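Side-chain contacts in PEPTIDE N-myristoyltransferase (Saccharomyces cerevisiae, PDB 1IIC), which catalyses the transfer of myristate from myristoyl-CoA to the amino-terminal glycine of protein substrates: residues H188-L191 / K195-E198; P300-N305 / Y309-I314; N217-K222 / L354-N359. All coordinates share one frame; numbering follows the deposited sequence.

Contact 1 (H188-L191 / K195-E198); sequences HRPL and KLYE
Pro190 and Leu196 meet where strand 182-190 runs out and the short helix 193-198 comes back past its end. Ahead of Pro190 in the strand, Arg189 turns its side chain away from the helix. Its guanidinium reaches forward to the next carbonyl, and NH1 donates to Pro190 O at 2.7 Å; the acceptor lies close to the guanidinium plane, and the donor stands nearly in line with the carbonyl bond (162°). The same NH1 also bonds Asn217 O, and NE is taken by Leu378 O, so this buried cation is gripped by three backbone carbonyls and its rotation is well fixed.

Pro190 carries the contact. Leu196 points its side chain at the strand, with CG beside its own backbone N (chi1 -73°) and the chain then running outward so that CD1 leads. That one methyl comes to 3.7 Å from Pro190 CA and to the same distance from Pro190 CB, so it rests on the backbone shoulder of the proline and the adjoining ring carbon. Leu196 also touches Val362 of strand 362-366.

At Leu191 the strand has ended. CD1 of Leu196 reaches only as far as Leu191 N, at a loose 4.4 Å, while the Leu191 side chain packs against Phe363 and against Cys352 and Ala355 of helix 334-357.

No hydrogen bond crosses between the two segments, and just 73 Å² is buried: this is a small apolar touch inside a buried neighbourhood. It is a tight strand-to-helix connection, in which one leucine of the returning helix lies against the last residue of strand 182-190, which lies between strands 362-366 and 381-392 in the mixed sheet. Both family halves belong to the acetyltransferase clan, consistent with a GNAT-like fold.

Contact 2 (P300-N305 / Y309-I314); sequences PFTILN and YKDLGI
Ile314 sets CG1 beside its backbone N (chi1 -55°) and then extends, which carries CD1 across to the ring of Phe301. The methyl sits above the ring plane, shifted from the middle toward CG and CD1 of the phenylalanine, and makes a CH-pi contact over the face, 3.5 Å from Ile314 CD1 to the centroid of the Phe301 ring. Ile303 starts the same way but bends again at chi2 (-72°), so the chain curls over the facing strand, bringing CG1 above Asp311 N and CD1 to 3.7 Å from Leu312 CB.

Beneath these side chains the backbones pair. Phe301 and Leu312 form an antiparallel hydrogen-bonded pair, with Phe301 N to Leu312 O at 3.1 Å and Leu312 N to Phe301 O at 3.0 Å, both close to straight. Next to it, Thr302 and Asp311 are a non-hydrogen-bonded pair on the other face of the sheet. Their side chains run alongside each other in the same direction, but Thr302 OG1 and Asp311 OD1 stay 4.0 Å apart.

Toward the turn the ladder departs from regularity. Ile303 N still donates to Lys310 O at 2.8 Å, but from well above the carbonyl plane (72° out of it), off the lone pairs. Ile303 O and Lys310 O face each other at 3.4 Å, two acceptors with no bond between them, and no further bond joins the segments past this point.

On the face of Phe301 and Leu312 the packing is continued by Phe78 and Phe80 around the phenylalanine and by Leu196 against the leucine. The side chain of Phe301 is about 10 Å from the bound myristoyl-CoA. With their antiparallel pairs and the short link between them, strands 290-303 and 311-322 form a beta hairpin within the large mixed sheet.

Contact 3 (N217-K222 / L354-N359); sequences NALPAK and LAKNAN
Asn357 makes the firm grip of this contact, holding the loop after helix 210-217 by its side-chain amide. ND2 donates to Ala221 O over 2.8 Å, at an N-H...O angle of 155°, with the donor tilted somewhat from the carbonyl plane. The other end of the same amide is fixed through water 1, which donates to Asn357 OD1 at 2.7 Å and to Pro220 O at 2.8 Å. Two consecutive loop carbonyls are thereby read by one flat group, one directly and one through the water, and with both ends engaged the amide has little reason to flip. CG of Asn357 lies beside its backbone N (chi1 -66°), which swings the amide out from the helix toward the loop. Asn357 and Ala221 are exposed, so the bond and its bridging water lie at the protein surface.

Helix 334-357 finishes in a Schellman motif just beyond Asn357: Asn359, with positive phi, is the C-prime residue, its N bonding Lys356 O at 2.8 Å while Met360 N returns to Ala355 O. The clasp on the loop is therefore made right beside the helix terminus.

Away from the amide, on the apolar side, the two segments touch more loosely. Leu219 CB approaches Lys356 CD only to 4.4 Å, and no polar bond joins the pair. Lys356 runs out extended through its first three torsions and then turns at chi4 (50°), its NZ bonding Leu191 O, so only the aliphatic stem passes the leucine. Leu219 has its fuller packing with Tyr349 and Cys352 of the same helix and with Leu191.

Contact 1 is small, buried and apolar between its segments, contact 2 is a partly buried strand pairing with the most surface hidden, and contact 3 is a surface clasp worked by an amide and a water. Contacts 1 and 2 reach the same mixed sheet and are tied directly: Lys195 NZ bonds Asp311 O at 2.7 Å, and Glu198 OE1 bonds Tyr309 OH. Contact 1 is also joined to contact 3, where Leu191 CD2 meets Leu219 CD2 at 3.8 Å. Contact 1 touches both the others, whereas contacts 2 and 3 do not touch each other, although strand 311-322 leads on to helix 334-357.

Contact 1 (H188-L191 / K195-E198)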
loop_
_atom_site.group_PDB
_atom_site.type_symbol
_atom_site.label_atom_id
_atom_site.label_comp_id
_atom_site.label_asym_id
_atom_site.label_seq_id
_atom_site.Cartn_x
_atom_site.Cartn_y
_atom_site.Cartn_z
ATOM N N HIS A 188 -7.946 -1.606 -11.994
ATOM C CA HIS A 188 -8.873 -2.538 -11.348
ATOM C C HIS A 188 -9.255 -3.685 -12.267
ATOM O O HIS A 188 -9.746 -3.461 -13.384
ATOM C CB HIS A 188 -10.152 -1.796 -10.934
ATOM C CG HIS A 188 -9.893 -0.489 -10.254
ATOM N ND1 HIS A 188 -9.472 -0.403 -8.944
ATOM C CD2 HIS A 188 -9.911 0.778 -10.730
ATOM C CE1 HIS A 188 -9.233 0.863 -8.644
ATOM N NE2 HIS A 188 -9.490 1.599 -9.710
ATOM N N ARG A 189 -9.036 -4.908 -11.792
ATOM C CA ARG A 189 -9.377 -6.102 -12.551
ATOM C C ARG A 189 -10.686 -6.653 -12.002
ATOM O O ARG A 189 -10.736 -7.151 -10.876
ATOM C CB ARG A 189 -8.290 -7.169 -12.403
ATOM C CG ARG A 189 -8.168 -8.130 -13.584
ATOM C CD ARG A 189 -9.393 -8.998 -13.803
ATOM N NE ARG A 189 -9.166 -9.930 -14.911
ATOM C CZ ARG A 189 -10.061 -10.805 -15.368
ATOM N NH1 ARG A 189 -11.265 -10.891 -14.819
ATOM N NH2 ARG A 189 -9.753 -11.595 -16.387
ATOM N N PRO A 190 -11.766 -6.558 -12.785
ATOM C CA PRO A 190 -13.087 -7.053 -12.371
ATOM C C PRO A 190 -13.054 -8.568 -12.235
ATOM O O PRO A 190 -12.720 -9.271 -13.184
ATOM C CB PRO A 190 -14.004 -6.619 -13.518
ATOM C CG PRO A 190 -13.273 -5.451 -14.135
ATOM C CD PRO A 190 -11.838 -5.908 -14.102
ATOM N N LEU A 191 -13.386 -9.065 -11.051
ATOM C CA LEU A 191 -13.398 -10.500 -10.803
ATOM C C LEU A 191 -14.856 -10.948 -10.791
ATOM O O LEU A 191 -15.203 -12.026 -11.275
ATOM C CB LEU A 191 -12.729 -10.800 -9.453
ATOM C CG LEU A 191 -11.266 -10.358 -9.335
ATOM C CD1 LEU A 191 -10.729 -10.625 -7.937
ATOM C CD2 LEU A 191 -10.428 -11.108 -10.384
ATOM N N LYS A 195 -21.680 -8.160 -10.057
ATOM C CA LYS A 195 -21.851 -7.493 -8.766
ATOM C C LYS A 195 -21.248 -6.091 -8.747
ATOM O O LYS A 195 -21.823 -5.180 -8.156
ATOM C CB LYS A 195 -21.232 -8.326 -7.641
ATOM C CG LYS A 195 -21.255 -7.659 -6.270
ATOM C CD LYS A 195 -20.604 -8.546 -5.213
ATOM C CE LYS A 195 -20.614 -7.897 -3.843
ATOM N NZ LYS A 195 -19.962 -8.746 -2.777
ATOM N N LEU A 196 -20.083 -5.914 -9.364
ATOM C CA LEU A 196 -19.456 -4.592 -9.401
ATOM C C LEU A 196 -20.401 -3.606 -10.083
ATOM O O LEU A 196 -20.555 -2.461 -9.650
ATOM C CB LEU A 196 -18.136 -4.634 -10.180
ATOM C CG LEU A 196 -16.951 -5.313 -9.490
ATOM C CD1 LEU A 196 -15.763 -5.383 -10.453
ATOM C CD2 LEU A 196 -16.574 -4.528 -8.232
ATOM N N TYR A 197 -21.035 -4.063 -11.156
ATOM C CA TYR A 197 -21.951 -3.221 -11.899
ATOM C C TYR A 197 -23.178 -2.864 -11.065
ATOM O O TYR A 197 -23.564 -1.699 -10.988
ATOM C CB TYR A 197 -22.386 -3.924 -13.175
ATOM C CG TYR A 197 -23.310 -3.095 -14.032
ATOM C CD1 TYR A 197 -22.928 -1.839 -14.480
ATOM C CD2 TYR A 197 -24.561 -3.579 -14.409
ATOM C CE1 TYR A 197 -23.776 -1.077 -15.287
ATOM C CE2 TYR A 197 -25.411 -2.828 -15.215
ATOM C CZ TYR A 197 -25.015 -1.581 -15.652
ATOM O OH TYR A 197 -25.870 -0.853 -16.453
ATOM N N GLU A 198 -23.786 -3.865 -10.437
ATOM C CA GLU A 198 -24.962 -3.632 -9.617
ATOM C C GLU A 198 -24.723 -2.730 -8.400
ATOM O O GLU A 198 -25.653 -2.072 -7.931
ATOM C CB GLU A 198 -25.573 -4.969 -9.194
ATOM C CG GLU A 198 -26.580 -5.497 -10.218
ATOM C CD GLU A 198 -26.971 -6.951 -10.001
ATOM O OE1 GLU A 198 -27.220 -7.347 -8.843
ATOM O OE2 GLU A 198 -27.043 -7.696 -11.001
#

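Contact 2 (P300-N305 / Y309-I314)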
loop_
_atom_site.group_PDB
_atom_site.type_symbol
_atom_site.label_atom_id
_atom_site.label_comp_id
_atom_site.label_asym_id
_atom_site.label_seq_id
_atom_site.Cartn_x
_atom_site.Cartn_y
_atom_site.Cartn_z
ATOM N N PRO A 300 -11.972 -5.144 2.504
ATOM C CA PRO A 300 -13.327 -4.942 1.992
ATOM C C PRO A 300 -13.947 -3.574 2.248
ATOM O O PRO A 300 -13.467 -2.795 3.074
ATOM C CB PRO A 300 -14.113 -6.049 2.687
ATOM C CG PRO A 300 -13.449 -6.114 4.031
ATOM C CD PRO A 300 -11.978 -6.033 3.683
ATOM N N PHE A 301 -15.016 -3.306 1.506
ATOM C CA PHE A 301 -15.809 -2.089 1.633
ATOM C C PHE A 301 -17.167 -2.563 2.124
ATOM O O PHE A 301 -17.559 -3.698 1.865
ATOM C CB PHE A 301 -16.037 -1.410 0.270
ATOM C CG PHE A 301 -14.946 -0.465 -0.149
ATOM C CD1 PHE A 301 -14.982 0.121 -1.406
ATOM C CD2 PHE A 301 -13.896 -0.154 0.702
ATOM C CE1 PHE A 301 -13.981 1.006 -1.815
ATOM C CE2 PHE A 301 -12.896 0.727 0.306
ATOM C CZ PHE A 301 -12.937 1.307 -0.956
ATOM N N THR A 302 -17.884 -1.701 2.832
ATOM C CA THR A 302 -19.230 -2.036 3.280
ATOM C C THR A 302 -20.108 -1.336 2.247
ATOM O O THR A 302 -19.838 -0.190 1.883
ATOM C CB THR A 302 -19.539 -1.469 4.695
ATOM O OG1 THR A 302 -18.795 -2.196 5.683
ATOM C CG2 THR A 302 -21.026 -1.585 5.011
ATOM N N ILE A 303 -21.129 -2.023 1.746
ATOM C CA ILE A 303 -22.022 -1.431 0.751
ATOM C C ILE A 303 -23.258 -0.887 1.467
ATOM O O ILE A 303 -23.756 -1.500 2.414
ATOM C CB ILE A 303 -22.450 -2.475 -0.316
ATOM C CG1 ILE A 303 -21.210 -3.031 -1.025
ATOM C CG2 ILE A 303 -23.387 -1.829 -1.355
ATOM C CD1 ILE A 303 -20.523 -2.046 -1.979
ATOM N N LEU A 304 -23.742 0.265 1.014
ATOM C CA LEU A 304 -24.903 0.897 1.636
ATOM C C LEU A 304 -26.082 1.029 0.681
ATOM O O LEU A 304 -25.904 1.109 -0.534
ATOM C CB LEU A 304 -24.534 2.297 2.152
ATOM C CG LEU A 304 -23.323 2.488 3.080
ATOM C CD1 LEU A 304 -23.122 3.971 3.343
ATOM C CD2 LEU A 304 -23.535 1.745 4.397
ATOM N N ASN A 305 -27.284 1.045 1.250
ATOM C CA ASN A 305 -28.518 1.213 0.488
ATOM C C ASN A 305 -28.789 0.204 -0.624
ATOM O O ASN A 305 -29.477 0.525 -1.589
ATOM C CB ASN A 305 -28.553 2.626 -0.098
ATOM C CG ASN A 305 -28.369 3.698 0.963
ATOM O OD1 ASN A 305 -27.679 4.692 0.740
ATOM N ND2 ASN A 305 -28.992 3.498 2.119
ATOM N N TYR A 309 -26.721 -6.579 -1.903
ATOM C CA TYR A 309 -25.378 -6.714 -1.340
ATOM C C TYR A 309 -25.118 -5.695 -0.245
ATOM O O TYR A 309 -25.665 -4.597 -0.269
ATOM C CB TYR A 309 -24.305 -6.516 -2.420
ATOM C CG TYR A 309 -24.552 -7.207 -3.739
ATOM C CD1 TYR A 309 -25.264 -6.574 -4.757
ATOM C CD2 TYR A 309 -24.046 -8.483 -3.988
ATOM C CE1 TYR A 309 -25.462 -7.193 -5.989
ATOM C CE2 TYR A 309 -24.236 -9.111 -5.214
ATOM C CZ TYR A 309 -24.944 -8.459 -6.208
ATOM O OH TYR A 309 -25.140 -9.071 -7.424
ATOM N N LYS A 310 -24.274 -6.052 0.715
ATOM C CA LYS A 310 -23.929 -5.125 1.788
ATOM C C LYS A 310 -22.425 -5.091 2.030
ATOM O O LYS A 310 -21.951 -4.388 2.920
ATOM C CB LYS A 310 -24.656 -5.486 3.085
ATOM C CG LYS A 310 -26.172 -5.338 2.996
ATOM C CD LYS A 310 -26.807 -5.214 4.378
ATOM C CE LYS A 310 -26.324 -6.308 5.327
ATOM N NZ LYS A 310 -26.416 -7.668 4.717
ATOM N N ASP A 311 -21.685 -5.844 1.217
ATOM C CA ASP A 311 -20.229 -5.923 1.319
ATOM C C ASP A 311 -19.615 -6.162 -0.050
ATOM O O ASP A 311 -20.211 -6.828 -0.893
ATOM C CB ASP A 311 -19.828 -7.057 2.263
ATOM C CG ASP A 311 -20.172 -6.754 3.710
ATOM O OD1 ASP A 311 -19.473 -5.919 4.326
ATOM O OD2 ASP A 311 -21.150 -7.335 4.228
ATOM N N LEU A 312 -18.421 -5.619 -0.266
ATOM C CA LEU A 312 -17.715 -5.776 -1.532
ATOM C C LEU A 312 -16.285 -6.228 -1.266
ATOM O O LEU A 312 -15.542 -5.541 -0.568
ATOM C CB LEU A 312 -17.686 -4.447 -2.288
ATOM C CG LEU A 312 -17.012 -4.438 -3.661
ATOM C CD1 LEU A 312 -17.760 -5.358 -4.614
ATOM C CD2 LEU A 312 -17.005 -3.017 -4.201
ATOM N N GLY A 313 -15.913 -7.379 -1.822
ATOM C CA GLY A 313 -14.575 -7.912 -1.639
ATOM C C GLY A 313 -13.557 -7.198 -2.503
ATOM O O GLY A 313 -13.735 -7.043 -3.712
ATOM N N ILE A 314 -12.476 -6.747 -1.888
ATOM C CA ILE A 314 -11.454 -6.034 -2.634
ATOM C C ILE A 314 -10.075 -6.593 -2.328
ATOM O O ILE A 314 -9.596 -6.518 -1.192
ATOM C CB ILE A 314 -11.490 -4.531 -2.296
ATOM C CG1 ILE A 314 -12.904 -3.990 -2.546
ATOM C CG2 ILE A 314 -10.491 -3.790 -3.153
ATOM C CD1 ILE A 314 -13.126 -2.567 -2.092
#

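Contact 3 (N217-K222 / L354-N359)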
loop_
_atom_site.group_PDB
_atom_site.type_symbol
_atom_site.label_atom_id
_atom_site.label_comp_id
_atom_site.label_asym_id
_atom_site.label_seq_id
_atom_site.Cartn_x
_atom_site.Cartn_y
_atom_site.Cartn_z
ATOM N N ASN A 217 -14.923 -10.916 -18.736
ATOM C CA ASN A 217 -14.193 -10.960 -17.472
ATOM C C ASN A 217 -14.227 -12.300 -16.751
ATOM O O ASN A 217 -13.612 -12.454 -15.694
ATOM C CB ASN A 217 -14.693 -9.837 -16.567
ATOM C CG ASN A 217 -14.408 -8.464 -17.157
ATOM O OD1 ASN A 217 -13.251 -8.073 -17.299
ATOM N ND2 ASN A 217 -15.460 -7.742 -17.529
ATOM N N ALA A 218 -14.933 -13.270 -17.335
ATOM C CA ALA A 218 -15.031 -14.614 -16.768
ATOM C C ALA A 218 -13.622 -15.187 -16.591
ATOM O O ALA A 218 -12.745 -14.995 -17.441
ATOM C CB ALA A 218 -15.847 -15.510 -17.682
ATOM N N LEU A 219 -13.428 -15.903 -15.487
ATOM C CA LEU A 219 -12.137 -16.478 -15.134
ATOM C C LEU A 219 -12.203 -17.982 -14.884
ATOM O O LEU A 219 -13.246 -18.515 -14.513
ATOM C CB LEU A 219 -11.640 -15.794 -13.860
ATOM C CG LEU A 219 -10.318 -15.036 -13.806
ATOM C CD1 LEU A 219 -10.102 -14.233 -15.057
ATOM C CD2 LEU A 219 -10.336 -14.156 -12.572
ATOM N N PRO A 220 -11.080 -18.688 -15.089
ATOM C CA PRO A 220 -11.072 -20.134 -14.855
ATOM C C PRO A 220 -11.239 -20.353 -13.355
ATOM O O PRO A 220 -10.972 -19.450 -12.564
ATOM C CB PRO A 220 -9.692 -20.557 -15.335
ATOM C CG PRO A 220 -9.352 -19.519 -16.371
ATOM C CD PRO A 220 -9.830 -18.251 -15.733
ATOM N N ALA A 221 -11.672 -21.546 -12.967
ATOM C CA ALA A 221 -11.873 -21.868 -11.561
ATOM C C ALA A 221 -10.589 -22.311 -10.848
ATOM O O ALA A 221 -10.436 -22.089 -9.648
ATOM C CB ALA A 221 -12.948 -22.965 -11.432
ATOM N N LYS A 222 -9.666 -22.927 -11.578
ATOM C CA LYS A 222 -8.423 -23.411 -10.970
ATOM C C LYS A 222 -7.160 -22.731 -11.522
ATOM O O LYS A 222 -7.137 -22.270 -12.659
ATOM C CB LYS A 222 -8.322 -24.930 -11.169
ATOM C CG LYS A 222 -9.444 -25.721 -10.498
ATOM C CD LYS A 222 -9.335 -25.634 -8.978
ATOM C CE LYS A 222 -10.513 -26.305 -8.282
ATOM N NZ LYS A 222 -10.267 -26.427 -6.813
ATOM N N LEU A 354 -7.032 -16.951 -7.700
ATOM C CA LEU A 354 -7.027 -17.181 -6.262
ATOM C C LEU A 354 -7.805 -16.102 -5.507
ATOM O O LEU A 354 -8.486 -16.398 -4.530
ATOM C CB LEU A 354 -5.590 -17.256 -5.750
ATOM C CG LEU A 354 -4.888 -18.529 -6.199
ATOM C CD1 LEU A 354 -3.377 -18.352 -6.193
ATOM C CD2 LEU A 354 -5.324 -19.658 -5.269
ATOM N N ALA A 355 -7.706 -14.853 -5.960
ATOM C CA ALA A 355 -8.426 -13.754 -5.306
ATOM C C ALA A 355 -9.924 -13.904 -5.530
ATOM O O ALA A 355 -10.723 -13.681 -4.619
ATOM C CB ALA A 355 -7.955 -12.414 -5.854
ATOM N N LYS A 356 -10.311 -14.285 -6.744
ATOM C CA LYS A 356 -11.727 -14.458 -7.018
ATOM C C LYS A 356 -12.277 -15.627 -6.206
ATOM O O LYS A 356 -13.364 -15.527 -5.631
ATOM C CB LYS A 356 -12.003 -14.712 -8.498
ATOM C CG LYS A 356 -13.495 -14.939 -8.728
ATOM C CD LYS A 356 -13.865 -15.155 -10.164
ATOM C CE LYS A 356 -15.369 -15.392 -10.256
ATOM N NZ LYS A 356 -16.107 -14.321 -9.517
ATOM N N ASN A 357 -11.525 -16.729 -6.161
ATOM C CA ASN A 357 -11.949 -17.897 -5.398
ATOM C C ASN A 357 -11.984 -17.567 -3.911
ATOM O O ASN A 357 -12.639 -18.259 -3.134
ATOM C CB ASN A 357 -11.011 -19.088 -5.623
ATOM C CG ASN A 357 -11.050 -19.604 -7.040
ATOM O OD1 ASN A 357 -11.950 -19.269 -7.819
ATOM N ND2 ASN A 357 -10.072 -20.433 -7.387
ATOM N N ALA A 358 -11.271 -16.522 -3.511
ATOM C CA ALA A 358 -11.271 -16.118 -2.107
ATOM C C ALA A 358 -12.393 -15.105 -1.888
ATOM O O ALA A 358 -12.481 -14.468 -0.842
ATOM C CB ALA A 358 -9.933 -15.518 -1.731
ATOM N N ASN A 359 -13.251 -14.970 -2.893
ATOM C CA ASN A 359 -14.385 -14.063 -2.843
ATOM C C ASN A 359 -14.041 -12.570 -2.955
ATOM O O ASN A 359 -14.734 -11.721 -2.395
ATOM C CB ASN A 359 -15.224 -14.323 -1.577
ATOM C CG ASN A 359 -15.770 -15.753 -1.515
ATOM O OD1 ASN A 359 -16.388 -16.243 -2.469
ATOM N ND2 ASN A 359 -15.545 -16.425 -0.384
HETATM O O HOH W 1 -11.974 -18.144 -10.325
#